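Local coordinates for choline/ethanolamine kinase family protein (Mesorhizobium loti, PDB 3DXQ) that probably phosphorylates ethanolamine, choline or a related small alcohol, using a protein-kinase-like fold, at residues I14-Y20 and A37-L42; S71-L75 and V85-I89; V244-A248 and L285-F291. All coordinates share one frame; numbering follows the deposited sequence.

Interaction 1 of 3, residues I14-Y20 and A37-L42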
# COMPACT_ATOMS: atom_id res chain seq x y z
N ILE A 14 -5.07 -14.98 23.84
CA ILE A 14 -6.37 -14.45 23.46
C ILE A 14 -7.54 -15.31 23.93
O ILE A 14 -7.72 -16.40 23.43
CB ILE A 14 -6.52 -14.26 21.96
CG1 ILE A 14 -5.30 -13.55 21.37
CG2 ILE A 14 -7.78 -13.45 21.68
CD1 ILE A 14 -4.27 -14.48 20.80
N PRO A 15 -8.36 -14.79 24.87
CA PRO A 15 -9.51 -15.55 25.38
C PRO A 15 -10.48 -15.99 24.29
O PRO A 15 -10.91 -17.13 24.30
CB PRO A 15 -10.19 -14.57 26.35
CG PRO A 15 -9.12 -13.64 26.75
CD PRO A 15 -8.27 -13.47 25.52
N MSE A 16 -10.81 -15.12 23.35
CA MSE A 16 -11.75 -15.48 22.27
C MSE A 16 -11.26 -16.53 21.26
O MSE A 16 -12.06 -17.11 20.53
CB MSE A 16 -12.28 -14.26 21.53
CG MSE A 16 -11.35 -13.07 21.49
SE MSE A 16 -11.80 -11.88 20.04
CE MSE A 16 -13.50 -12.49 19.51
N LEU A 17 -9.95 -16.77 21.20
CA LEU A 17 -9.43 -17.86 20.39
C LEU A 17 -9.01 -19.07 21.23
O LEU A 17 -8.95 -20.18 20.71
CB LEU A 17 -8.26 -17.37 19.55
CG LEU A 17 -8.62 -16.39 18.44
CD1 LEU A 17 -7.36 -15.92 17.73
CD2 LEU A 17 -9.57 -17.04 17.46
N ALA A 18 -8.71 -18.87 22.52
CA ALA A 18 -8.27 -19.96 23.41
C ALA A 18 -9.07 -21.25 23.21
O ALA A 18 -10.29 -21.22 23.01
CB ALA A 18 -8.34 -19.52 24.88
N GLY A 19 -8.37 -22.37 23.26
CA GLY A 19 -9.00 -23.68 23.12
C GLY A 19 -9.62 -23.97 21.76
O GLY A 19 -10.58 -24.75 21.67
N TYR A 20 -9.09 -23.35 20.71
CA TYR A 20 -9.51 -23.64 19.35
C TYR A 20 -8.62 -24.75 18.83
O TYR A 20 -7.43 -24.54 18.58
CB TYR A 20 -9.37 -22.41 18.46
CG TYR A 20 -9.54 -22.71 17.00
CD1 TYR A 20 -10.80 -22.79 16.43
CD2 TYR A 20 -8.43 -22.89 16.17
CE1 TYR A 20 -10.97 -23.05 15.07
CE2 TYR A 20 -8.58 -23.16 14.82
CZ TYR A 20 -9.85 -23.24 14.28
OH TYR A 20 -10.00 -23.50 12.94
N ALA A 37 -8.44 -18.85 12.11
CA ALA A 37 -8.83 -19.77 13.18
C ALA A 37 -10.34 -19.69 13.33
O ALA A 37 -10.85 -18.76 13.95
CB ALA A 37 -8.15 -19.38 14.46
N GLY A 38 -11.05 -20.67 12.77
CA GLY A 38 -12.51 -20.67 12.80
C GLY A 38 -13.01 -19.62 11.83
O GLY A 38 -12.82 -19.73 10.63
N ASP A 39 -13.64 -18.58 12.38
CA ASP A 39 -14.15 -17.45 11.61
C ASP A 39 -13.40 -16.16 11.97
O ASP A 39 -13.81 -15.07 11.59
CB ASP A 39 -15.65 -17.31 11.88
CG ASP A 39 -16.40 -18.61 11.61
OD1 ASP A 39 -16.21 -19.15 10.52
OD2 ASP A 39 -17.15 -19.10 12.49
N LEU A 40 -12.31 -16.29 12.73
CA LEU A 40 -11.53 -15.12 13.14
C LEU A 40 -10.16 -15.27 12.49
O LEU A 40 -9.79 -16.36 12.09
CB LEU A 40 -11.42 -15.07 14.67
CG LEU A 40 -12.73 -15.05 15.46
CD1 LEU A 40 -12.48 -15.25 16.95
CD2 LEU A 40 -13.48 -13.77 15.24
N CYS A 41 -9.44 -14.16 12.34
CA CYS A 41 -8.06 -14.18 11.81
C CYS A 41 -7.10 -13.68 12.86
O CYS A 41 -7.32 -12.66 13.51
CB CYS A 41 -7.89 -13.27 10.60
SG CYS A 41 -8.75 -13.75 9.18
N LEU A 42 -6.02 -14.42 13.03
CA LEU A 42 -4.97 -14.08 13.96
C LEU A 42 -3.83 -13.48 13.14
O LEU A 42 -3.39 -14.11 12.18
CB LEU A 42 -4.51 -15.35 14.67
CG LEU A 42 -3.47 -15.22 15.78
CD1 LEU A 42 -3.99 -14.41 16.97
CD2 LEU A 42 -3.10 -16.60 16.23
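The phenol oxygen of Y20 hydrogen-bonds to the backbone oxygen of P23, while Y20 OH also lies 3.0 Å from G38 N, in the turn that meets the ring. A37 sits over one face of that ring: its CB is 4.1 Å from the centroid and 22° off the normal, a CH-pi contact, and its carbonyl carbon lies over the same ring nearer the rim. Y20 reaches this turn because CG stands opposite its own backbone N (chi1 169°), which carries the ring across to A37 and G38. G38 and D39 form the corner of a type II' turn, closed by A37 N to L40 O at 2.8 Å and L40 N to A37 O at 3.1 Å. This is the tight hairpin between strands 32-37 and 40-45, in the five-stranded antiparallel sheet of a kinase-like N-terminal lobe. L17 fills the angle between the loop and this hairpin with a forked tip. Its CD2 branch meets L40 CD1 at 3.5 Å, and its CD1 branch touches L42 CD1 at 3.8 Å. I14 CD1 reaches the same L42 methyl, and V85 of strand 84-87 packs against both I14 and L17. On the outer side, the bent chain of selenomethionine M16 crosses L40 at about a right angle, with M16 CE 3.9 Å from L40 CD1.

Interaction 2 of 3, residues S71-L75 and V85-I89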
# COMPACT_ATOMS: atom_id res chain seq x y z
N SER A 71 -12.17 -1.52 6.44
CA SER A 71 -11.42 -2.64 7.00
C SER A 71 -12.30 -3.58 7.81
O SER A 71 -13.30 -3.18 8.41
CB SER A 71 -10.30 -2.12 7.90
OG SER A 71 -9.87 -3.14 8.80
N PRO A 72 -11.91 -4.85 7.86
CA PRO A 72 -12.67 -5.74 8.72
C PRO A 72 -12.58 -5.30 10.17
O PRO A 72 -11.61 -4.64 10.56
CB PRO A 72 -11.98 -7.09 8.55
CG PRO A 72 -11.15 -6.97 7.31
CD PRO A 72 -10.79 -5.53 7.18
N GLU A 73 -13.61 -5.63 10.94
CA GLU A 73 -13.67 -5.37 12.36
C GLU A 73 -12.40 -5.81 13.08
O GLU A 73 -11.88 -6.89 12.81
CB GLU A 73 -14.83 -6.15 12.97
CG GLU A 73 -16.06 -5.36 13.25
CD GLU A 73 -16.87 -6.03 14.34
OE1 GLU A 73 -17.32 -7.18 14.12
OE2 GLU A 73 -17.04 -5.40 15.42
N VAL A 74 -11.92 -4.98 14.00
CA VAL A 74 -10.75 -5.30 14.81
C VAL A 74 -11.27 -5.71 16.18
O VAL A 74 -11.76 -4.88 16.93
CB VAL A 74 -9.80 -4.11 14.95
CG1 VAL A 74 -8.74 -4.39 15.98
CG2 VAL A 74 -9.19 -3.80 13.63
N LEU A 75 -11.18 -7.00 16.49
CA LEU A 75 -11.78 -7.53 17.70
C LEU A 75 -10.83 -7.57 18.89
O LEU A 75 -11.29 -7.67 20.03
CB LEU A 75 -12.32 -8.94 17.45
CG LEU A 75 -13.28 -9.01 16.25
CD1 LEU A 75 -13.74 -10.44 16.05
CD2 LEU A 75 -14.48 -8.07 16.44
N VAL A 85 -6.53 -9.64 16.39
CA VAL A 85 -7.60 -10.53 15.95
C VAL A 85 -8.65 -9.74 15.17
O VAL A 85 -9.20 -8.77 15.67
CB VAL A 85 -8.28 -11.23 17.11
CG1 VAL A 85 -9.31 -12.22 16.56
CG2 VAL A 85 -7.25 -11.92 18.01
N THR A 86 -8.89 -10.15 13.93
CA THR A 86 -9.92 -9.54 13.11
C THR A 86 -10.94 -10.59 12.74
O THR A 86 -10.73 -11.77 13.01
CB THR A 86 -9.31 -8.96 11.83
OG1 THR A 86 -8.66 -10.00 11.09
CG2 THR A 86 -8.31 -7.90 12.17
N ARG A 87 -12.03 -10.17 12.12
CA ARG A 87 -13.04 -11.11 11.72
C ARG A 87 -12.70 -11.58 10.32
O ARG A 87 -12.26 -10.79 9.49
CB ARG A 87 -14.44 -10.49 11.79
CG ARG A 87 -15.52 -11.44 11.34
CD ARG A 87 -16.90 -11.10 11.89
NE ARG A 87 -17.16 -11.85 13.11
CZ ARG A 87 -17.14 -11.34 14.34
NH1 ARG A 87 -16.89 -10.06 14.57
NH2 ARG A 87 -17.39 -12.13 15.34
N TYR A 88 -12.88 -12.87 10.07
CA TYR A 88 -12.63 -13.41 8.75
C TYR A 88 -13.83 -13.16 7.87
O TYR A 88 -14.96 -13.43 8.27
CB TYR A 88 -12.35 -14.91 8.78
CG TYR A 88 -12.16 -15.51 7.39
CD1 TYR A 88 -11.03 -15.19 6.63
CD2 TYR A 88 -13.09 -16.39 6.85
CE1 TYR A 88 -10.83 -15.74 5.36
CE2 TYR A 88 -12.90 -16.95 5.58
CZ TYR A 88 -11.76 -16.61 4.84
OH TYR A 88 -11.57 -17.15 3.59
N ILE A 89 -13.53 -12.70 6.66
CA ILE A 89 -14.50 -12.46 5.60
C ILE A 89 -14.64 -13.69 4.68
O ILE A 89 -13.80 -13.93 3.80
CB ILE A 89 -14.04 -11.28 4.78
CG1 ILE A 89 -14.02 -10.05 5.67
CG2 ILE A 89 -14.96 -11.06 3.59
CD1 ILE A 89 -13.31 -8.88 5.03
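E73 and R87 form a salt bridge, with OE1 of E73 2.9 Å from NH1 of R87. The two side chains lie alongside each other and point the same way, with carboxylate and guanidinium planes 22° apart, and OE1 arrives at the edge of the guanidinium near its plane. The R87 chain leaves the backbone with CG opposite N (chi1 178°) and bends at chi3, which lays its flat end beside E73 on an exposed flank of the sheet. L75 covers one face of the same group, its CD1 3.5 Å from R87 NH1, so that charge pairing at the edge is combined with apolar cover above.

Between the backbones, L75 N donates to V85 O at 2.8 Å. A weak bond, 3.4 Å long, joins R87 N to E73 O, and T86 CA brings a C-H contact to that same E73 oxygen. These flank V74 and T86, a non-hydrogen-bonded antiparallel pair whose side chains share one sheet face; V74 packs there on A62 of helix 55-67, and T86 OG1 hydrogen-bonds to R43. Farther along, P72 CG meets I89 CD1 at 3.7 Å, the two side chains crossing at about a right angle, and P72 also touches V195 of the C-terminal lobe. The whole is the edge hairpin of strands 74-77 and 84-87, where, as in other kinase-like folds, the second strand runs on into the linker between the lobes.

Interaction 3 of 3, residues V244-A248 and L285-F291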
# COMPACT_ATOMS: atom_id res chain seq x y z
N VAL A 244 -0.35 9.49 -12.17
CA VAL A 244 0.85 9.09 -12.91
C VAL A 244 2.12 9.52 -12.15
O VAL A 244 3.09 8.77 -12.08
CB VAL A 244 0.79 9.63 -14.33
CG1 VAL A 244 2.10 9.40 -15.07
CG2 VAL A 244 -0.36 8.97 -15.06
N ILE A 245 2.10 10.71 -11.56
CA ILE A 245 3.24 11.22 -10.80
C ILE A 245 3.58 10.29 -9.62
O ILE A 245 4.76 9.95 -9.39
CB ILE A 245 2.97 12.66 -10.28
CG1 ILE A 245 3.26 13.67 -11.39
CG2 ILE A 245 3.83 13.00 -9.09
CD1 ILE A 245 4.68 13.59 -11.88
N TYR A 246 2.54 9.86 -8.91
CA TYR A 246 2.72 8.95 -7.79
C TYR A 246 3.13 7.55 -8.25
O TYR A 246 3.91 6.88 -7.56
CB TYR A 246 1.48 8.91 -6.88
CG TYR A 246 1.25 10.23 -6.16
CD1 TYR A 246 2.26 10.85 -5.44
CD2 TYR A 246 0.00 10.85 -6.18
CE1 TYR A 246 2.06 12.06 -4.78
CE2 TYR A 246 -0.22 12.06 -5.51
CZ TYR A 246 0.81 12.66 -4.81
OH TYR A 246 0.60 13.86 -4.14
N LYS A 247 2.62 7.09 -9.39
CA LYS A 247 3.11 5.83 -9.94
C LYS A 247 4.64 5.89 -9.97
O LYS A 247 5.31 4.98 -9.49
CB LYS A 247 2.60 5.59 -11.36
CG LYS A 247 1.26 4.88 -11.49
CD LYS A 247 0.82 4.93 -12.95
CE LYS A 247 0.15 3.65 -13.43
NZ LYS A 247 -0.46 3.78 -14.79
N ALA A 248 5.20 6.98 -10.49
CA ALA A 248 6.65 7.12 -10.59
C ALA A 248 7.30 7.22 -9.21
O ALA A 248 8.26 6.52 -8.92
CB ALA A 248 7.04 8.33 -11.47
N LEU A 285 8.71 5.10 -17.19
CA LEU A 285 7.56 5.98 -17.10
C LEU A 285 7.96 7.44 -17.20
O LEU A 285 7.36 8.19 -17.96
CB LEU A 285 6.82 5.75 -15.77
CG LEU A 285 5.52 6.52 -15.57
CD1 LEU A 285 4.57 6.28 -16.75
CD2 LEU A 285 4.89 6.12 -14.27
N MSE A 286 8.99 7.83 -16.45
CA MSE A 286 9.42 9.22 -16.44
C MSE A 286 9.96 9.69 -17.79
O MSE A 286 9.91 10.87 -18.11
CB MSE A 286 10.44 9.47 -15.32
CG MSE A 286 9.85 9.27 -13.93
SE MSE A 286 11.08 9.70 -12.50
CE MSE A 286 10.86 11.67 -12.38
N GLU A 287 10.42 8.76 -18.61
CA GLU A 287 10.98 9.11 -19.89
C GLU A 287 9.96 9.22 -21.03
O GLU A 287 10.29 9.73 -22.10
CB GLU A 287 12.06 8.13 -20.27
CG GLU A 287 13.32 8.35 -19.48
CD GLU A 287 14.36 7.30 -19.76
OE1 GLU A 287 14.04 6.30 -20.44
OE2 GLU A 287 15.51 7.47 -19.30
N THR A 288 8.75 8.74 -20.82
CA THR A 288 7.73 8.83 -21.85
C THR A 288 7.37 10.31 -22.05
O THR A 288 7.38 11.10 -21.09
CB THR A 288 6.48 8.01 -21.48
OG1 THR A 288 5.95 8.45 -20.22
CG2 THR A 288 6.82 6.55 -21.38
N PRO A 289 7.08 10.72 -23.29
CA PRO A 289 6.70 12.12 -23.48
C PRO A 289 5.37 12.43 -22.81
O PRO A 289 5.09 13.58 -22.51
CB PRO A 289 6.62 12.28 -25.00
CG PRO A 289 6.47 10.89 -25.54
CD PRO A 289 7.11 9.96 -24.55
N GLU A 290 4.55 11.40 -22.57
CA GLU A 290 3.30 11.56 -21.84
C GLU A 290 3.56 12.14 -20.45
O GLU A 290 2.81 12.99 -19.98
CB GLU A 290 2.59 10.21 -21.69
CG GLU A 290 1.86 9.70 -22.92
CD GLU A 290 2.76 9.06 -23.96
OE1 GLU A 290 4.01 9.21 -23.92
OE2 GLU A 290 2.20 8.39 -24.86
N PHE A 291 4.62 11.67 -19.80
CA PHE A 291 4.91 12.03 -18.42
C PHE A 291 5.10 13.53 -18.23
O PHE A 291 4.59 14.08 -17.26
CB PHE A 291 6.14 11.26 -17.92
CG PHE A 291 6.40 11.41 -16.46
CD1 PHE A 291 5.60 10.73 -15.53
CD2 PHE A 291 7.43 12.20 -15.99
CE1 PHE A 291 5.81 10.85 -14.16
CE2 PHE A 291 7.66 12.32 -14.62
CZ PHE A 291 6.85 11.65 -13.71
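Apolar packing joins the two segments, with the ring of F291 and the side chain of L285 meeting the helix of V244-A248. F291 has CG opposite its backbone N (chi1 -171°), and this swings the ring in against three side chains. V244 CG1 comes to the ring edge, close to its plane, 3.8 Å from CD1 of F291, as the two side chains slide past each other in opposite directions. I245 CD1 approaches CZ of F291 obliquely, the side chains crossing at about a right angle, and A248 CB comes to CE1 of F291 at 3.9 Å. A248 CB is also 3.9 Å from CG of selenomethionine M286. L285 presses its CD2 methyl against the helix, 3.7 Å from K247 CB and also near V244 O and A248 N. The aliphatic root of K247 takes part here, whereas its ammonium group forms a salt bridge with D223.

Hydrogen bonds lie within each segment, not between them. L285 O is gripped twice by T288: OG1 donates at 2.7 Å in the carbonyl plane, and the backbone N bonds over 3.2 Å. These bonds span the break between helices 271-287 and 289-300, beyond which F291 turns one ring face to M286 CA. I245 and M286 both touch V162 of helix 152-167, extending the apolar layer. This is helix packing in the C-terminal lobe of the kinase-like fold, in which the junction of helices 271-287 and 289-300 packs against the long helix 237-263.

How the interactions relate
Interactions 1 and 2 share the N-lobe sheet and touch each other: the backbones of C41 and T86, and of D39 and Y88, probably hydrogen-bond across strands 40-45 and 84-87, and L40 packs on L75. Interaction 1 sets a loop against the sheet, mostly through leucine methyls and one tyrosine, whereas interaction 2 lies within the sheet and combines strand pairing with an exposed salt bridge. Interaction 3 stands apart on the opposite side of the chain's centre, its centre about 46 Å from that of interaction 1 and 37 Å from that of interaction 2. It joins helices, its cross-contacts are apolar, and each of the three is partly buried.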